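Local coordinates for protein 433aa long hypothetical phosphoribosylglycinamide formyl transferase (Pyrococcus horikoshii, PDB 2DWC) that is of unknown function but probably belongs to the PurT-like members of the ATP-grasp superfamily and holds adenosine-5'-diphosphate in its nucleotide pocket, at residues E44-R50 with A60-G66; Y51-P55 with F376-E380. All coordinates share one frame. Residue numbers count along the deposited sequence, not the author numbering.

Interaction 1. Residues E44-R50 with A60-G66; sequences EVVAVDR and AHRSYVG
Strands 44-49 and 62-65 run parallel, their axes 4.6 Å apart at 19°, with V46 opposite R62, A47 opposite S63, V48 opposite Y64 and D49 opposite V65. A60 CB lies 3.7 Å from V45 CG1 and 3.8 Å from A47 CB. H61 leaves the extended conformation (phi/psi -71/-38); its ring edge accepts V45 N at ND1 (2.9 Å), while NE2 hydrogen-bonds Q58 of the second subunit. R62 reaches E44 in a salt bridge (NH2 to OE1, 2.7 Å), while its O takes A47 N at 3.0 Å. S63 turns its CB to the A47 face. Y64, chi1 m, sets its ring edge at V46 CG1 (CD1, 3.6 Å); its N binds A47 O (3.0 Å) and its O accepts D49 N (3.3 Å). V65 CA lies 3.2 Å from D49 O, which G66 N bonds at 2.9 Å. This is the pairing of a beta-alpha-beta crossover in a Rossmann-like sheet: helix 55-59 covers the A47/D49 face, helix 71-81 the V46/V48 face, and strand 21-25 flanks 44-49.

Interaction 2. Residues Y51-P55 with F376-E380; sequences YANAP and FGKPE. With SO4 (sulfate ion), chain F.
P55 and P379 bury the most surface here, 60 and 53 Å², and each points its CA-to-CB bond at the opposing loop. Y51-P55 and F376-E380 have no regular structure and share no hydrogen bond; in register, the CA atoms of P55 and G377 are 5.4 Å apart, those of N53 and P379 7.1 Å. The P55 ring packs on the start of the second loop, with CB 3.3 Å from F376 O, and CG 4.1 Å from F376 CB and 3.6 Å from K378 CG. G377 turns the backbone with positive phi (88/10), as does N53 (57/33). Here the loop after strand 44-49 of the preATP-grasp domain, leading into helix 55-59, meets a loop of the PurT C-terminal region. Q58, from that helix, hydrogen-bonds both N53 O and G377 O. P379 sits in the bend of Y51-N53: its CD lies 4.0 Å from CE1 at the Y51 ring edge and 3.7 Å from N53 O, and its CG 4.0 Å from A52 O. K378, m at chi1 and then extended (ttt), carries NZ to a sulfate ion (O4, 2.6 Å), probably from the crystallisation liquor and also bound by Y382 and R385; E29 forms a salt bridge with the same amine.

How the interactions relate
Interaction 1 lies within one domain and interaction 2 joins two, yet they share an element: loop 51-55 continues directly from strand 44-49 and, through helix 55-59, returns to 60-66. Both are partly buried, but interaction 1 covers 651 Å² against 242 Å². Its backbone hydrogen bonding, supplemented by a histidine acceptor, one salt bridge and apolar packing, is expected where the outermost strand 62-65 pairs with the inner strand 44-49; interaction 2 relies on proline and tyrosine packing without hydrogen bonds between its segments. The two touch, V65 CG2 lying 3.8 Å from A52 CA. Both also meet the second subunit, H61 by a hydrogen bond to its Q58, N53 and P379 by packing.

Interaction 1. Residues E44-R50 with A60-G66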
loop_
_atom_site.group_PDB
_atom_site.type_symbol
_atom_site.label_atom_id
_atom_site.label_comp_id
_atom_site.label_asym_id
_atom_site.label_seq_id
_atom_site.Cartn_x
_atom_site.Cartn_y
_atom_site.Cartn_z
ATOM N N GLU B 44 6.647 -0.645 -14.348
ATOM C CA GLU B 44 7.287 -1.954 -14.372
ATOM C C GLU B 44 8.468 -1.961 -13.408
ATOM O O GLU B 44 9.259 -1.028 -13.384
ATOM C CB GLU B 44 7.746 -2.254 -15.806
ATOM C CG GLU B 44 8.167 -3.744 -16.009
ATOM C CD GLU B 44 8.114 -4.187 -17.474
ATOM O OE1 GLU B 44 9.028 -4.934 -17.893
ATOM O OE2 GLU B 44 7.152 -3.817 -18.198
ATOM N N VAL B 45 8.624 -3.047 -12.653
ATOM C CA VAL B 45 9.694 -3.139 -11.644
ATOM C C VAL B 45 10.606 -4.338 -11.838
ATOM O O VAL B 45 10.118 -5.463 -11.955
ATOM C CB VAL B 45 9.091 -3.325 -10.214
ATOM C CG1 VAL B 45 10.206 -3.341 -9.148
ATOM C CG2 VAL B 45 8.138 -2.169 -9.919
ATOM N N VAL B 46 11.913 -4.091 -11.858
ATOM C CA VAL B 46 12.869 -5.185 -11.947
ATOM C C VAL B 46 13.677 -5.024 -10.647
ATOM O O VAL B 46 14.174 -3.939 -10.348
ATOM C CB VAL B 46 13.758 -5.042 -13.157
ATOM C CG1 VAL B 46 14.806 -6.148 -13.153
ATOM C CG2 VAL B 46 12.916 -5.166 -14.382
ATOM N N ALA B 47 13.765 -6.116 -9.884
ATOM C CA ALA B 47 14.432 -6.088 -8.576
ATOM C C ALA B 47 15.678 -6.944 -8.588
ATOM O O ALA B 47 15.621 -8.104 -8.993
ATOM C CB ALA B 47 13.428 -6.641 -7.521
ATOM N N VAL B 48 16.766 -6.393 -8.075
ATOM C CA VAL B 48 18.051 -7.100 -8.040
ATOM C C VAL B 48 18.561 -7.237 -6.616
ATOM O O VAL B 48 18.413 -6.323 -5.788
ATOM C CB VAL B 48 19.118 -6.271 -8.841
ATOM C CG1 VAL B 48 20.483 -7.037 -8.967
ATOM C CG2 VAL B 48 18.549 -5.951 -10.250
ATOM N N ASP B 49 19.152 -8.386 -6.311
ATOM C CA ASP B 49 19.801 -8.539 -5.018
ATOM C C ASP B 49 20.721 -9.762 -5.065
ATOM O O ASP B 49 20.837 -10.407 -6.109
ATOM C CB ASP B 49 18.802 -8.635 -3.849
ATOM C CG ASP B 49 19.367 -8.038 -2.557
ATOM O OD1 ASP B 49 20.553 -8.313 -2.199
ATOM O OD2 ASP B 49 18.607 -7.330 -1.840
ATOM N N ARG B 50 21.391 -10.054 -3.956
ATOM C CA ARG B 50 22.334 -11.177 -3.929
ATOM C C ARG B 50 21.713 -12.500 -3.590
ATOM O O ARG B 50 22.413 -13.547 -3.611
ATOM C CB ARG B 50 23.492 -10.888 -2.934
ATOM C CG ARG B 50 22.996 -10.722 -1.532
ATOM C CD ARG B 50 24.119 -10.231 -0.592
ATOM N NE ARG B 50 25.277 -11.118 -0.613
ATOM C CZ ARG B 50 25.283 -12.362 -0.134
ATOM N NH1 ARG B 50 24.180 -12.892 0.402
ATOM N NH2 ARG B 50 26.413 -13.062 -0.144
ATOM N N ALA B 60 7.882 -7.521 -7.402
ATOM C CA ALA B 60 8.341 -7.062 -8.704
ATOM C C ALA B 60 7.862 -7.915 -9.872
ATOM O O ALA B 60 7.456 -9.075 -9.726
ATOM C CB ALA B 60 9.876 -7.021 -8.698
ATOM N N HIS B 61 7.905 -7.328 -11.049
ATOM C CA HIS B 61 7.554 -8.077 -12.254
ATOM C C HIS B 61 8.650 -9.116 -12.592
ATOM O O HIS B 61 8.339 -10.226 -13.039
ATOM C CB HIS B 61 7.442 -7.116 -13.435
ATOM C CG HIS B 61 6.265 -6.201 -13.325
ATOM N ND1 HIS B 61 6.363 -4.931 -12.802
ATOM C CD2 HIS B 61 4.954 -6.379 -13.659
ATOM C CE1 HIS B 61 5.167 -4.361 -12.806
ATOM N NE2 HIS B 61 4.296 -5.217 -13.316
ATOM N N ARG B 62 9.923 -8.767 -12.394
ATOM C CA ARG B 62 11.016 -9.711 -12.722
ATOM C C ARG B 62 12.164 -9.462 -11.756
ATOM O O ARG B 62 12.268 -8.366 -11.187
ATOM C CB ARG B 62 11.602 -9.405 -14.126
ATOM C CG ARG B 62 11.060 -10.068 -15.365
ATOM C CD ARG B 62 12.037 -9.737 -16.577
ATOM N NE ARG B 62 12.224 -8.303 -16.915
ATOM C CZ ARG B 62 11.208 -7.472 -17.125
ATOM N NH1 ARG B 62 9.960 -7.911 -17.033
ATOM N NH2 ARG B 62 11.419 -6.196 -17.424
ATOM N N SER B 63 13.085 -10.422 -11.641
ATOM C CA SER B 63 14.221 -10.195 -10.725
ATOM C C SER B 63 15.512 -10.761 -11.326
ATOM O O SER B 63 15.456 -11.585 -12.247
ATOM C CB SER B 63 13.892 -10.833 -9.374
ATOM O OG SER B 63 13.840 -12.255 -9.498
ATOM N N TYR B 64 16.653 -10.286 -10.819
ATOM C CA TYR B 64 17.973 -10.802 -11.199
ATOM C C TYR B 64 18.701 -11.007 -9.870
ATOM O O TYR B 64 18.542 -10.217 -8.965
ATOM C CB TYR B 64 18.779 -9.806 -12.029
ATOM C CG TYR B 64 18.261 -9.611 -13.429
ATOM C CD1 TYR B 64 17.222 -8.730 -13.696
ATOM C CD2 TYR B 64 18.867 -10.288 -14.518
ATOM C CE1 TYR B 64 16.774 -8.504 -15.019
ATOM C CE2 TYR B 64 18.445 -10.069 -15.825
ATOM C CZ TYR B 64 17.406 -9.175 -16.076
ATOM O OH TYR B 64 17.082 -8.948 -17.377
ATOM N N VAL B 65 19.479 -12.086 -9.769
ATOM C CA VAL B 65 20.213 -12.397 -8.542
ATOM C C VAL B 65 21.682 -12.467 -8.865
ATOM O O VAL B 65 22.106 -13.177 -9.786
ATOM C CB VAL B 65 19.751 -13.795 -7.963
ATOM C CG1 VAL B 65 20.585 -14.164 -6.701
ATOM C CG2 VAL B 65 18.263 -13.777 -7.619
ATOM N N GLY B 66 22.492 -11.736 -8.108
ATOM C CA GLY B 66 23.912 -11.759 -8.379
ATOM C C GLY B 66 24.640 -10.867 -7.391
ATOM O O GLY B 66 24.007 -10.250 -6.531
#

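Interaction 2. Residues Y51-P55 with F376-E380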
loop_
_atom_site.group_PDB
_atom_site.type_symbol
_atom_site.label_atom_id
_atom_site.label_comp_id
_atom_site.label_asym_id
_atom_site.label_seq_id
_atom_site.Cartn_x
_atom_site.Cartn_y
_atom_site.Cartn_z
ATOM N N TYR B 51 20.412 -12.499 -3.278
ATOM C CA TYR B 51 19.739 -13.767 -2.972
ATOM C C TYR B 51 18.393 -13.743 -3.636
ATOM O O TYR B 51 17.914 -12.669 -3.985
ATOM C CB TYR B 51 19.610 -13.970 -1.461
ATOM C CG TYR B 51 18.722 -12.993 -0.734
ATOM C CD1 TYR B 51 17.428 -13.361 -0.329
ATOM C CD2 TYR B 51 19.188 -11.704 -0.414
ATOM C CE1 TYR B 51 16.618 -12.475 0.384
ATOM C CE2 TYR B 51 18.373 -10.804 0.307
ATOM C CZ TYR B 51 17.095 -11.210 0.696
ATOM O OH TYR B 51 16.301 -10.326 1.398
ATOM N N ALA B 52 17.786 -14.919 -3.822
ATOM C CA ALA B 52 16.503 -14.977 -4.512
ATOM C C ALA B 52 15.319 -14.781 -3.563
ATOM O O ALA B 52 15.447 -14.978 -2.349
ATOM C CB ALA B 52 16.348 -16.388 -5.266
ATOM N N ASN B 53 14.187 -14.388 -4.157
ATOM C CA ASN B 53 12.953 -14.166 -3.395
ATOM C C ASN B 53 13.109 -13.145 -2.281
ATOM O O ASN B 53 12.459 -13.222 -1.249
ATOM C CB ASN B 53 12.403 -15.510 -2.868
ATOM C CG ASN B 53 11.869 -16.388 -3.996
ATOM O OD1 ASN B 53 11.297 -15.875 -4.975
ATOM N ND2 ASN B 53 12.017 -17.709 -3.861
ATOM N N ALA B 54 13.968 -12.156 -2.519
ATOM C CA ALA B 54 14.130 -11.053 -1.565
ATOM C C ALA B 54 12.758 -10.339 -1.554
ATOM O O ALA B 54 11.974 -10.420 -2.522
ATOM C CB ALA B 54 15.253 -10.110 -2.077
ATOM N N PRO B 55 12.459 -9.595 -0.484
ATOM C CA PRO B 55 11.162 -8.913 -0.379
ATOM C C PRO B 55 10.662 -8.194 -1.624
ATOM O O PRO B 55 9.529 -8.437 -2.067
ATOM C CB PRO B 55 11.355 -7.990 0.831
ATOM C CG PRO B 55 12.288 -8.807 1.733
ATOM C CD PRO B 55 13.311 -9.372 0.694
ATOM N N PHE B 376 8.070 -8.892 6.191
ATOM C CA PHE B 376 8.752 -8.623 4.933
ATOM C C PHE B 376 8.879 -9.722 3.945
ATOM O O PHE B 376 9.194 -9.447 2.787
ATOM C CB PHE B 376 10.152 -8.010 5.198
ATOM C CG PHE B 376 10.128 -6.782 6.117
ATOM C CD1 PHE B 376 9.067 -5.875 6.090
ATOM C CD2 PHE B 376 11.229 -6.528 6.960
ATOM C CE1 PHE B 376 9.088 -4.714 6.894
ATOM C CE2 PHE B 376 11.252 -5.378 7.747
ATOM C CZ PHE B 376 10.194 -4.483 7.715
ATOM N N GLY B 377 8.644 -10.962 4.355
ATOM C CA GLY B 377 8.775 -12.015 3.357
ATOM C C GLY B 377 10.165 -12.586 3.196
ATOM O O GLY B 377 10.400 -13.354 2.256
ATOM N N LYS B 378 11.098 -12.254 4.097
ATOM C CA LYS B 378 12.473 -12.762 3.933
ATOM C C LYS B 378 12.427 -14.269 4.160
ATOM O O LYS B 378 11.957 -14.730 5.165
ATOM C CB LYS B 378 13.425 -12.087 4.929
ATOM C CG LYS B 378 13.564 -10.607 4.594
ATOM C CD LYS B 378 14.451 -9.865 5.619
ATOM C CE LYS B 378 14.444 -8.371 5.230
ATOM N NZ LYS B 378 15.413 -7.576 6.095
ATOM N N PRO B 379 12.986 -15.036 3.218
ATOM C CA PRO B 379 12.950 -16.498 3.333
ATOM C C PRO B 379 13.804 -17.140 4.380
ATOM O O PRO B 379 13.579 -18.305 4.728
ATOM C CB PRO B 379 13.305 -17.012 1.915
ATOM C CG PRO B 379 13.883 -15.840 1.199
ATOM C CD PRO B 379 13.588 -14.563 1.966
ATOM N N GLU B 380 14.762 -16.397 4.882
ATOM C CA GLU B 380 15.642 -16.962 5.905
ATOM C C GLU B 380 15.935 -15.908 6.957
ATOM O O GLU B 380 16.019 -14.718 6.657
ATOM C CB GLU B 380 16.962 -17.408 5.249
ATOM C CG GLU B 380 18.031 -17.725 6.289
ATOM C CD GLU B 380 19.225 -18.497 5.745
ATOM O OE1 GLU B 380 20.103 -18.864 6.550
ATOM O OE2 GLU B 380 19.284 -18.737 4.533
HETATM S S SO4 F . 19.196 -8.018 5.143
HETATM O O1 SO4 F . 20.260 -8.558 6.052
HETATM O O2 SO4 F . 19.394 -6.538 5.000
HETATM O O3 SO4 F . 19.304 -8.686 3.803
HETATM O O4 SO4 F . 17.851 -8.311 5.738
#